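Bazooka, isoform C,LD29223p (Drosophila melanogaster, PDB 5OAK) acts in cell polarity through its first PDZ domain, which binds the PDZ-binding motif of Par6, and as a whole protein probably also binds phosphatidylinositol and phosphatidic acid. Local coordinates at residues Leu33-Val38 and Asp53-Ile58; Glu7-Ile12 and Val86-Gly91; Glu57-Lys62 and Ser82-Arg87. All coordinates share one frame; numbering follows the deposited sequence. Where two conformers were deposited one is given.

Contact 1: Leu33-Val38 and Asp53-Ile58; sequences LLVQHV and DRILEI
Three backbone hydrogen bonds register Leu-33-Val-38 against Asp-53-Ile-58, and the side chains then divide between a close-packed face and a looser one. Leu-33 and Ile-55 form an antiparallel hydrogen-bonded pair: Leu-33 N meets Ile-55 O at 3.1 Å, in the carbonyl plane and on a lone pair, and Ile-55 N returns a shorter bond of 2.7 Å to Leu-33 O. The third, Val-35 N to Asp-53 O at 2.8 Å, is the straightest (173° at the hydrogen), with the donor nearly along the C=O axis. On the packed face, the CB atoms of Leu-33 and Ile-55 lie 4.1 Å apart. Val-35 turns CG2 anti to its carbonyl carbon, which brings that methyl obliquely across Ile-55, 3.8 Å from CD1; the same methyl is 3.8 Å from Asp-53 CB. This is interior packing of the PDZ fold, within the Bazooka part of the engineered fusion: Leu-33 continues onto Val-71 and Leu-75 of helix 68-78 and meets Leu-115 of a second subunit, while Ile-55 reaches Val-86 and Val-88. On the other face of the sheet, that of Leu-34 and Arg-54, the non-hydrogen-bonded pair is partly exposed and covers little of the opposing strand. Both side chains set CG anti to the backbone N, but Leu-34 reaches over with CD1, 3.7 Å from Asp-53 O, whereas Arg-54 bends at chi3 (75°), carrying its guanidinium off past Leu-56, whose CD2 lies over one guanidinium face, toward the rim. The polar ends find partners elsewhere: Arg-54 NH2 bonds Gly-31 O, and the carboxylate oxygens of buried Asp-53 are taken by Arg-50 N and the Arg-90 guanidinium. Beyond Val-35 the strands part, and Gln-36 and His-37 form a classic beta bulge opposite Thr-22.

Contact 2: Glu7-Ile12 and Val86-Gly91; sequences EMLLII and VRVLRG
An antiparallel ladder of the PDZ fold joins strand 7-12 to 83-89, the first and last strands of the domain, in the Bazooka part of the fusion. Four backbone bonds tie the pairs Glu-7/Val-88 and Leu-9/Val-86, the latter with both donors lifted some 26-27° out of the carbonyl planes. Beside them, Arg-90 NE gives Glu-7 OE2 a 2.7 Å salt-bridging bond, in the guanidinium plane but above the carboxylate plane; the two planes stand 76° apart. The second link, Arg-90 NH2 to Glu-7 OE1, is weak at 3.4 Å. A bend at chi2 (-61°) folds the arginine back over the strand, so that NH2 meets Leu-9 CD2 tip to tip at 3.8 Å. Val-88 CG2 lies over one guanidinium face, near its rim, and also packs 3.8 Å from Leu-9 CD1, those side chains crossing at about a right angle. Further out, Asp-53 and the carbonyl of Arg-48 hold Arg-90 NH1. An alanine here would remove the guanidinium shared by Glu-7 and Asp-53 and would probably loosen strand 7-12 from the chain end and the packing on Leu-9. On the other face, Met-8, bent twice, brings SD to 4.0 Å from Arg-87 CB.

Contact 3: Glu57-Lys62 and Ser82-Arg87; sequences EINGIK and SELRVR
Arg-85 meets its partner by a face, Arg-87 by an edge. The Arg-85 guanidinium lies flat on the side-chain amide of Asn-59, the planes only 4° apart, with Asn-59 OD1 over its centre. This is a stack and not a hydrogen bond: Asn-59 OD1 lies 3.4 Å from Arg-85 NH2, but at a poor angle. OD1 instead accepts from Arg-85 N at 2.8 Å, almost straight (178°), so Arg-85 both donates its backbone N-H to OD1 and lays its guanidinium over the same amide. By contrast, the carboxylate of Glu-57 stands 78° to the guanidinium of Arg-87. An extended Glu-57 chain, with CG anti to the backbone N, places OE2 at the edge of that group. Arg-87 NH2 meets the anti lone pair of OE2 at 3.0 Å, while NE, at 2.9 Å, comes from above the carboxylate plane; this side-on grip probably stabilises the carboxylate charge. Asn-59, with positive phi, and Gly-60 occupy the centre of a type I' turn from Ile-58 to Ile-61. Asn-59 N bonds Arg-85 O at 2.9 Å, and a water bridges that same carbonyl to Gly-60 N, gripping the oxygen twice. The turn thus closes a two-residue beta hairpin of the PDZ domain, in the Bazooka part of the fusion. Ile-58 and Asn-59 rest on Ala-78 of helix 68-78, while Arg-85, on strand 83-89 between strands 54-58 and 7-12, touches Met-8 and Leu-10 of the latter.

All three contacts belong to one antiparallel PDZ sheet. Contact 1 is the buried one, its side chains mostly aliphatic; contacts 2 and 3 are partly buried, and there charged groups carry much of the chemistry. Strand 54-58 serves contacts 1 and 3, and strand 83-89 serves contacts 2 and 3, so 83-89 lies between 7-12 and 54-58. Ile-55 CG2 and Val-86 CG1, on neighbouring strands of that sheet, pack 3.5 Å apart and join the aliphatic parts of contacts 1 and 2. Contact 1 rests on backbone bonds and apolar packing, contact 2 adds a salt bridge at the chain end, and contact 3 holds a turn by bonds between side chain and backbone.

Contact 1: Leu33-Val38 and Asp53-Ile58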
loop_
_atom_site.group_PDB
_atom_site.type_symbol
_atom_site.label_atom_id
_atom_site.label_comp_id
_atom_site.label_asym_id
_atom_site.label_seq_id
_atom_site.Cartn_x
_atom_site.Cartn_y
_atom_site.Cartn_z
ATOM N N LEU A 33 -1.388 -0.871 -6.327
ATOM C CA LEU A 33 0.038 -0.836 -6.049
ATOM C C LEU A 33 0.521 -2.258 -5.902
ATOM O O LEU A 33 -0.062 -3.041 -5.145
ATOM C CB LEU A 33 0.324 -0.055 -4.757
ATOM C CG LEU A 33 0.026 1.476 -4.847
ATOM C CD1 LEU A 33 0.012 2.090 -3.388
ATOM C CD2 LEU A 33 1.006 2.189 -5.770
ATOM N N LEU A 34 1.611 -2.592 -6.574
ATOM C CA LEU A 34 2.231 -3.916 -6.452
ATOM C C LEU A 34 3.327 -3.869 -5.393
ATOM O O LEU A 34 4.217 -3.043 -5.447
ATOM C CB LEU A 34 2.800 -4.331 -7.819
ATOM C CG LEU A 34 3.381 -5.714 -7.992
ATOM C CD1 LEU A 34 2.353 -6.774 -7.701
ATOM C CD2 LEU A 34 3.861 -5.799 -9.443
ATOM N N VAL A 35 3.262 -4.746 -4.403
ATOM C CA VAL A 35 4.297 -4.749 -3.367
ATOM C C VAL A 35 5.568 -5.424 -3.894
ATOM O O VAL A 35 5.528 -6.581 -4.325
ATOM C CB VAL A 35 3.760 -5.457 -2.100
ATOM C CG1 VAL A 35 4.883 -5.549 -1.001
ATOM C CG2 VAL A 35 2.531 -4.686 -1.563
ATOM N N GLN A 36 6.691 -4.701 -3.885
ATOM C CA GLN A 36 7.933 -5.301 -4.354
ATOM C C GLN A 36 8.757 -5.862 -3.206
ATOM O O GLN A 36 9.428 -6.879 -3.348
ATOM C CB GLN A 36 8.763 -4.266 -5.111
ATOM C CG GLN A 36 8.127 -3.770 -6.395
ATOM C CD GLN A 36 7.994 -4.868 -7.431
ATOM O OE1 GLN A 36 6.923 -5.445 -7.606
ATOM N NE2 GLN A 36 9.087 -5.160 -8.126
ATOM N N HIS A 37 8.694 -5.255 -2.049
ATOM C CA HIS A 37 9.530 -5.705 -0.956
ATOM C C HIS A 37 8.900 -5.319 0.349
ATOM O O HIS A 37 8.252 -4.265 0.426
ATOM C CB HIS A 37 10.917 -5.093 -1.049
ATOM C CG HIS A 37 11.887 -5.711 -0.116
ATOM N ND1 HIS A 37 12.359 -5.062 1.009
ATOM C CD2 HIS A 37 12.433 -6.950 -0.097
ATOM C CE1 HIS A 37 13.198 -5.854 1.654
ATOM N NE2 HIS A 37 13.259 -7.004 1.010
ATOM N N VAL A 38 9.063 -6.199 1.341
ATOM C CA VAL A 38 8.597 -5.936 2.696
ATOM C C VAL A 38 9.803 -6.190 3.607
ATOM O O VAL A 38 10.424 -7.282 3.567
ATOM C CB VAL A 38 7.422 -6.852 3.083
ATOM C CG1 VAL A 38 6.979 -6.551 4.498
ATOM C CG2 VAL A 38 6.237 -6.642 2.100
ATOM N N ASP A 53 1.844 -8.909 -3.422
ATOM C CA ASP A 53 0.499 -8.435 -3.102
ATOM C C ASP A 53 0.150 -7.280 -4.043
ATOM O O ASP A 53 1.001 -6.429 -4.310
ATOM C CB ASP A 53 0.425 -7.849 -1.704
ATOM C CG ASP A 53 0.427 -8.873 -0.590
ATOM O OD1 ASP A 53 0.269 -10.110 -0.827
ATOM O OD2 ASP A 53 0.516 -8.381 0.569
ATOM N N ARG A 54 -1.097 -7.211 -4.478
ATOM C CA ARG A 54 -1.600 -6.040 -5.173
ATOM C C ARG A 54 -2.542 -5.301 -4.236
ATOM O O ARG A 54 -3.579 -5.823 -3.848
ATOM C CB ARG A 54 -2.330 -6.424 -6.458
ATOM C CG ARG A 54 -2.800 -5.225 -7.262
ATOM C CD ARG A 54 -2.938 -5.548 -8.741
ATOM N NE ARG A 54 -4.127 -6.341 -9.000
ATOM C CZ ARG A 54 -5.250 -5.864 -9.524
ATOM N NH1 ARG A 54 -6.278 -6.673 -9.716
ATOM N NH2 ARG A 54 -5.349 -4.587 -9.854
ATOM N N ILE A 55 -2.167 -4.086 -3.864
ATOM C CA ILE A 55 -2.962 -3.288 -2.927
ATOM C C ILE A 55 -4.057 -2.593 -3.729
ATOM O O ILE A 55 -3.754 -1.840 -4.659
ATOM C CB ILE A 55 -2.102 -2.239 -2.222
ATOM C CG1 ILE A 55 -1.059 -2.938 -1.330
ATOM C CG2 ILE A 55 -3.014 -1.310 -1.416
ATOM C CD1 ILE A 55 0.052 -1.928 -0.871
ATOM N N LEU A 56 -5.314 -2.821 -3.361
ATOM C CA LEU A 56 -6.457 -2.294 -4.098
ATOM C C LEU A 56 -7.142 -1.122 -3.405
ATOM O O LEU A 56 -7.855 -0.357 -4.043
ATOM C CB LEU A 56 -7.477 -3.403 -4.328
ATOM C CG LEU A 56 -6.974 -4.613 -5.108
ATOM C CD1 LEU A 56 -8.117 -5.585 -5.343
ATOM C CD2 LEU A 56 -6.365 -4.171 -6.426
ATOM N N GLU A 57 -6.943 -0.998 -2.103
ATOM C CA GLU A 57 -7.738 -0.042 -1.329
ATOM C C GLU A 57 -6.995 0.301 -0.061
ATOM O O GLU A 57 -6.375 -0.600 0.560
ATOM C CB GLU A 57 -9.127 -0.651 -1.016
ATOM C CG GLU A 57 -10.106 0.227 -0.274
ATOM C CD GLU A 57 -11.473 -0.451 -0.124
ATOM O OE1 GLU A 57 -12.306 -0.020 0.700
ATOM O OE2 GLU A 57 -11.716 -1.434 -0.850
ATOM N N ILE A 58 -7.040 1.575 0.339
ATOM C CA ILE A 58 -6.377 1.995 1.577
ATOM C C ILE A 58 -7.345 2.837 2.366
ATOM O O ILE A 58 -7.829 3.841 1.857
ATOM C CB ILE A 58 -5.073 2.796 1.313
ATOM C CG1 ILE A 58 -4.111 1.928 0.492
ATOM C CG2 ILE A 58 -4.415 3.195 2.688
ATOM C CD1 ILE A 58 -2.889 2.667 0.068
#

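Contact 2: Glu7-Ile12 and Val86-Gly91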
loop_
_atom_site.group_PDB
_atom_site.type_symbol
_atom_site.label_atom_id
_atom_site.label_comp_id
_atom_site.label_asym_id
_atom_site.label_seq_id
_atom_site.Cartn_x
_atom_site.Cartn_y
_atom_site.Cartn_z
ATOM N N GLU A 7 -8.084 -9.760 0.708
ATOM C CA GLU A 7 -7.938 -9.879 2.156
ATOM C C GLU A 7 -7.723 -8.508 2.741
ATOM O O GLU A 7 -6.978 -7.726 2.168
ATOM C CB GLU A 7 -6.717 -10.745 2.570
ATOM C CG GLU A 7 -6.401 -12.015 1.804
ATOM C CD GLU A 7 -5.255 -12.736 2.496
ATOM O OE1 GLU A 7 -5.049 -12.456 3.703
ATOM O OE2 GLU A 7 -4.551 -13.528 1.850
ATOM N N MET A 8 -8.360 -8.216 3.857
ATOM C CA MET A 8 -8.106 -6.933 4.510
ATOM C C MET A 8 -7.038 -7.109 5.594
ATOM O O MET A 8 -7.139 -7.956 6.493
ATOM C CB MET A 8 -9.398 -6.342 5.090
ATOM C CG MET A 8 -9.234 -4.922 5.660
ATOM S SD MET A 8 -9.027 -3.652 4.376
ATOM C CE MET A 8 -10.715 -3.495 3.737
ATOM N N LEU A 9 -5.991 -6.308 5.462
ATOM C CA LEU A 9 -4.858 -6.311 6.378
ATOM C C LEU A 9 -4.870 -5.040 7.211
ATOM O O LEU A 9 -5.424 -4.011 6.810
ATOM C CB LEU A 9 -3.528 -6.373 5.615
ATOM C CG LEU A 9 -3.435 -7.525 4.613
ATOM C CD1 LEU A 9 -2.055 -7.528 3.912
ATOM C CD2 LEU A 9 -3.738 -8.874 5.272
ATOM N N LEU A 10 -4.203 -5.109 8.357
ATOM C CA LEU A 10 -4.094 -3.945 9.234
ATOM C C LEU A 10 -2.623 -3.695 9.487
ATOM O O LEU A 10 -1.909 -4.613 9.943
ATOM C CB LEU A 10 -4.809 -4.206 10.548
ATOM C CG LEU A 10 -4.691 -3.111 11.590
ATOM C CD1 LEU A 10 -5.363 -1.822 11.142
ATOM C CD2 LEU A 10 -5.278 -3.573 12.891
ATOM N N ILE A 11 -2.159 -2.496 9.164
ATOM C CA ILE A 11 -0.779 -2.099 9.469
ATOM C C ILE A 11 -0.840 -0.973 10.481
ATOM O O ILE A 11 -1.484 0.053 10.219
ATOM C CB ILE A 11 -0.023 -1.601 8.200
ATOM C CG1 ILE A 11 0.028 -2.693 7.167
ATOM C CG2 ILE A 11 1.408 -1.187 8.522
ATOM C CD1 ILE A 11 0.628 -2.133 5.879
ATOM N N ILE A 12 -0.145 -1.097 11.603
ATOM C CA ILE A 12 -0.128 -0.010 12.576
ATOM C C ILE A 12 0.844 1.077 12.062
ATOM O O ILE A 12 1.955 0.762 11.624
ATOM C CB ILE A 12 0.305 -0.528 13.957
ATOM C CG1 ILE A 12 -0.623 -1.686 14.388
ATOM C CG2 ILE A 12 0.318 0.591 15.013
ATOM C CD1 ILE A 12 -2.106 -1.374 14.325
ATOM N N VAL A 86 -5.622 -2.115 4.674
ATOM C CA VAL A 86 -5.152 -2.277 3.295
ATOM C C VAL A 86 -5.753 -3.516 2.700
ATOM O O VAL A 86 -5.596 -4.612 3.259
ATOM C CB VAL A 86 -3.601 -2.392 3.325
ATOM C CG1 VAL A 86 -3.020 -2.484 1.929
ATOM C CG2 VAL A 86 -3.004 -1.189 4.063
ATOM N N ARG A 87 -6.467 -3.386 1.595
ATOM C CA ARG A 87 -7.066 -4.569 0.987
ATOM C C ARG A 87 -6.176 -5.061 -0.133
ATOM O O ARG A 87 -5.795 -4.252 -1.008
ATOM C CB ARG A 87 -8.475 -4.246 0.437
ATOM C CG ARG A 87 -9.138 -5.490 -0.107
ATOM C CD ARG A 87 -10.670 -5.249 -0.305
ATOM N NE ARG A 87 -10.944 -4.158 -1.227
ATOM C CZ ARG A 87 -11.028 -4.249 -2.557
ATOM N NH1 ARG A 87 -10.834 -5.427 -3.161
ATOM N NH2 ARG A 87 -11.278 -3.126 -3.291
ATOM N N VAL A 88 -5.785 -6.346 -0.088
ATOM C CA VAL A 88 -4.853 -6.865 -1.080
ATOM C C VAL A 88 -5.395 -8.117 -1.809
ATOM O O VAL A 88 -6.171 -8.878 -1.244
ATOM C CB VAL A 88 -3.448 -7.220 -0.463
ATOM C CG1 VAL A 88 -2.846 -6.006 0.237
ATOM C CG2 VAL A 88 -3.537 -8.397 0.498
ATOM N N LEU A 89 -4.928 -8.317 -3.040
ATOM C CA LEU A 89 -4.983 -9.628 -3.685
ATOM C C LEU A 89 -3.613 -10.244 -3.590
ATOM O O LEU A 89 -2.626 -9.596 -3.972
ATOM C CB LEU A 89 -5.366 -9.498 -5.160
ATOM C CG LEU A 89 -6.808 -9.247 -5.487
ATOM C CD1 LEU A 89 -7.004 -9.119 -7.018
ATOM C CD2 LEU A 89 -7.674 -10.387 -4.909
ATOM N N ARG A 90 -3.529 -11.487 -3.140
ATOM C CA ARG A 90 -2.225 -12.134 -2.997
ATOM C C ARG A 90 -1.668 -12.511 -4.372
ATOM O O ARG A 90 -2.441 -12.796 -5.269
ATOM C CB ARG A 90 -2.360 -13.381 -2.140
ATOM C CG ARG A 90 -2.842 -13.109 -0.724
ATOM C CD ARG A 90 -1.887 -12.231 0.014
ATOM N NE ARG A 90 -2.166 -12.253 1.452
ATOM C CZ ARG A 90 -1.423 -11.614 2.339
ATOM N NH1 ARG A 90 -0.415 -10.870 1.886
ATOM N NH2 ARG A 90 -1.690 -11.684 3.654
ATOM N N GLY A 91 -0.338 -12.540 -4.514
ATOM C CA GLY A 91 0.310 -12.874 -5.777
ATOM C C GLY A 91 0.226 -14.334 -6.170
ATOM O O GLY A 91 -0.256 -15.153 -5.393
#

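Contact 3: Glu57-Lys62 and Ser82-Arg87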
loop_
_atom_site.group_PDB
_atom_site.type_symbol
_atom_site.label_atom_id
_atom_site.label_comp_id
_atom_site.label_asym_id
_atom_site.label_seq_id
_atom_site.Cartn_x
_atom_site.Cartn_y
_atom_site.Cartn_z
ATOM N N GLU A 57 -6.943 -0.998 -2.103
ATOM C CA GLU A 57 -7.738 -0.042 -1.329
ATOM C C GLU A 57 -6.995 0.301 -0.061
ATOM O O GLU A 57 -6.375 -0.600 0.560
ATOM C CB GLU A 57 -9.127 -0.651 -1.016
ATOM C CG GLU A 57 -10.106 0.227 -0.274
ATOM C CD GLU A 57 -11.473 -0.451 -0.124
ATOM O OE1 GLU A 57 -12.306 -0.020 0.700
ATOM O OE2 GLU A 57 -11.716 -1.434 -0.850
ATOM N N ILE A 58 -7.040 1.575 0.339
ATOM C CA ILE A 58 -6.377 1.995 1.577
ATOM C C ILE A 58 -7.345 2.837 2.366
ATOM O O ILE A 58 -7.829 3.841 1.857
ATOM C CB ILE A 58 -5.073 2.796 1.313
ATOM C CG1 ILE A 58 -4.111 1.928 0.492
ATOM C CG2 ILE A 58 -4.415 3.195 2.688
ATOM C CD1 ILE A 58 -2.889 2.667 0.068
ATOM N N ASN A 59 -7.652 2.408 3.593
ATOM C CA ASN A 59 -8.572 3.139 4.477
ATOM C C ASN A 59 -9.866 3.482 3.744
ATOM O O ASN A 59 -10.392 4.608 3.812
ATOM C CB ASN A 59 -7.910 4.391 5.069
ATOM C CG ASN A 59 -6.888 4.028 6.103
ATOM O OD1 ASN A 59 -6.733 2.869 6.391
ATOM N ND2 ASN A 59 -6.193 4.991 6.667
ATOM N N GLY A 60 -10.366 2.495 3.009
ATOM C CA GLY A 60 -11.652 2.613 2.334
ATOM C C GLY A 60 -11.664 3.329 0.998
ATOM O O GLY A 60 -12.712 3.384 0.341
ATOM N N ILE A 61 -10.504 3.818 0.567
ATOM C CA ILE A 61 -10.383 4.569 -0.691
ATOM C C ILE A 61 -9.868 3.568 -1.741
ATOM O O ILE A 61 -8.720 3.085 -1.668
ATOM C CB ILE A 61 -9.459 5.776 -0.596
ATOM C CG1 ILE A 61 -9.926 6.730 0.515
ATOM C CG2 ILE A 61 -9.361 6.483 -1.965
ATOM C CD1 ILE A 61 -11.362 7.140 0.385
ATOM N N LYS A 62 -10.724 3.224 -2.694
ATOM C CA LYS A 62 -10.344 2.314 -3.778
ATOM C C LYS A 62 -9.304 2.950 -4.682
ATOM O O LYS A 62 -9.469 4.107 -5.144
ATOM C CB LYS A 62 -11.584 1.974 -4.531
ATOM C CG LYS A 62 -12.384 1.006 -3.705
ATOM C CD LYS A 62 -13.636 0.545 -4.422
ATOM C CE LYS A 62 -14.572 -0.141 -3.421
ATOM N NZ LYS A 62 -15.791 -0.636 -4.100
ATOM N N SER A 82 -3.761 6.686 12.378
ATOM C CA SER A 82 -3.060 5.798 13.322
ATOM C C SER A 82 -2.830 4.390 12.787
ATOM O O SER A 82 -2.027 3.640 13.321
ATOM C CB SER A 82 -3.838 5.723 14.638
ATOM O OG SER A 82 -5.084 5.098 14.404
ATOM N N GLU A 83 -3.538 4.004 11.732
ATOM C CA GLU A 83 -3.362 2.698 11.142
ATOM C C GLU A 83 -3.856 2.716 9.720
ATOM O O GLU A 83 -4.630 3.575 9.326
ATOM C CB GLU A 83 -4.091 1.637 11.927
ATOM C CG GLU A 83 -5.544 1.876 11.928
ATOM C CD GLU A 83 -6.265 1.090 12.959
ATOM O OE1 GLU A 83 -7.434 0.770 12.689
ATOM O OE2 GLU A 83 -5.659 0.821 14.021
ATOM N N LEU A 84 -3.377 1.749 8.956
ATOM C CA LEU A 84 -3.753 1.579 7.559
ATOM C C LEU A 84 -4.504 0.275 7.410
ATOM O O LEU A 84 -3.959 -0.797 7.727
ATOM C CB LEU A 84 -2.524 1.526 6.650
ATOM C CG LEU A 84 -1.462 2.617 6.780
ATOM C CD1 LEU A 84 -0.363 2.377 5.760
ATOM C CD2 LEU A 84 -2.074 3.959 6.566
ATOM N N ARG A 85 -5.701 0.351 6.889
ATOM C CA ARG A 85 -6.491 -0.824 6.539
ATOM C C ARG A 85 -6.291 -1.034 5.046
ATOM O O ARG A 85 -6.714 -0.204 4.242
ATOM C CB ARG A 85 -7.962 -0.609 6.901
ATOM C CG ARG A 85 -8.124 -0.462 8.418
ATOM C CD ARG A 85 -9.452 0.114 8.855
ATOM N NE ARG A 85 -9.780 1.397 8.231
ATOM C CZ ARG A 85 -9.259 2.577 8.574
ATOM N NH1 ARG A 85 -8.316 2.679 9.538
ATOM N NH2 ARG A 85 -9.671 3.659 7.920
ATOM N N VAL A 86 -5.622 -2.115 4.674
ATOM C CA VAL A 86 -5.152 -2.277 3.295
ATOM C C VAL A 86 -5.753 -3.516 2.700
ATOM O O VAL A 86 -5.596 -4.612 3.259
ATOM C CB VAL A 86 -3.601 -2.392 3.325
ATOM C CG1 VAL A 86 -3.020 -2.484 1.929
ATOM C CG2 VAL A 86 -3.004 -1.189 4.063
ATOM N N ARG A 87 -6.467 -3.386 1.595
ATOM C CA ARG A 87 -7.066 -4.569 0.987
ATOM C C ARG A 87 -6.176 -5.061 -0.133
ATOM O O ARG A 87 -5.795 -4.252 -1.008
ATOM C CB ARG A 87 -8.475 -4.246 0.437
ATOM C CG ARG A 87 -9.138 -5.490 -0.107
ATOM C CD ARG A 87 -10.670 -5.249 -0.305
ATOM N NE ARG A 87 -10.944 -4.158 -1.227
ATOM C CZ ARG A 87 -11.028 -4.249 -2.557
ATOM N NH1 ARG A 87 -10.834 -5.427 -3.161
ATOM N NH2 ARG A 87 -11.278 -3.126 -3.291
HETATM O O HOH W 1 -9.426 -0.239 3.178
#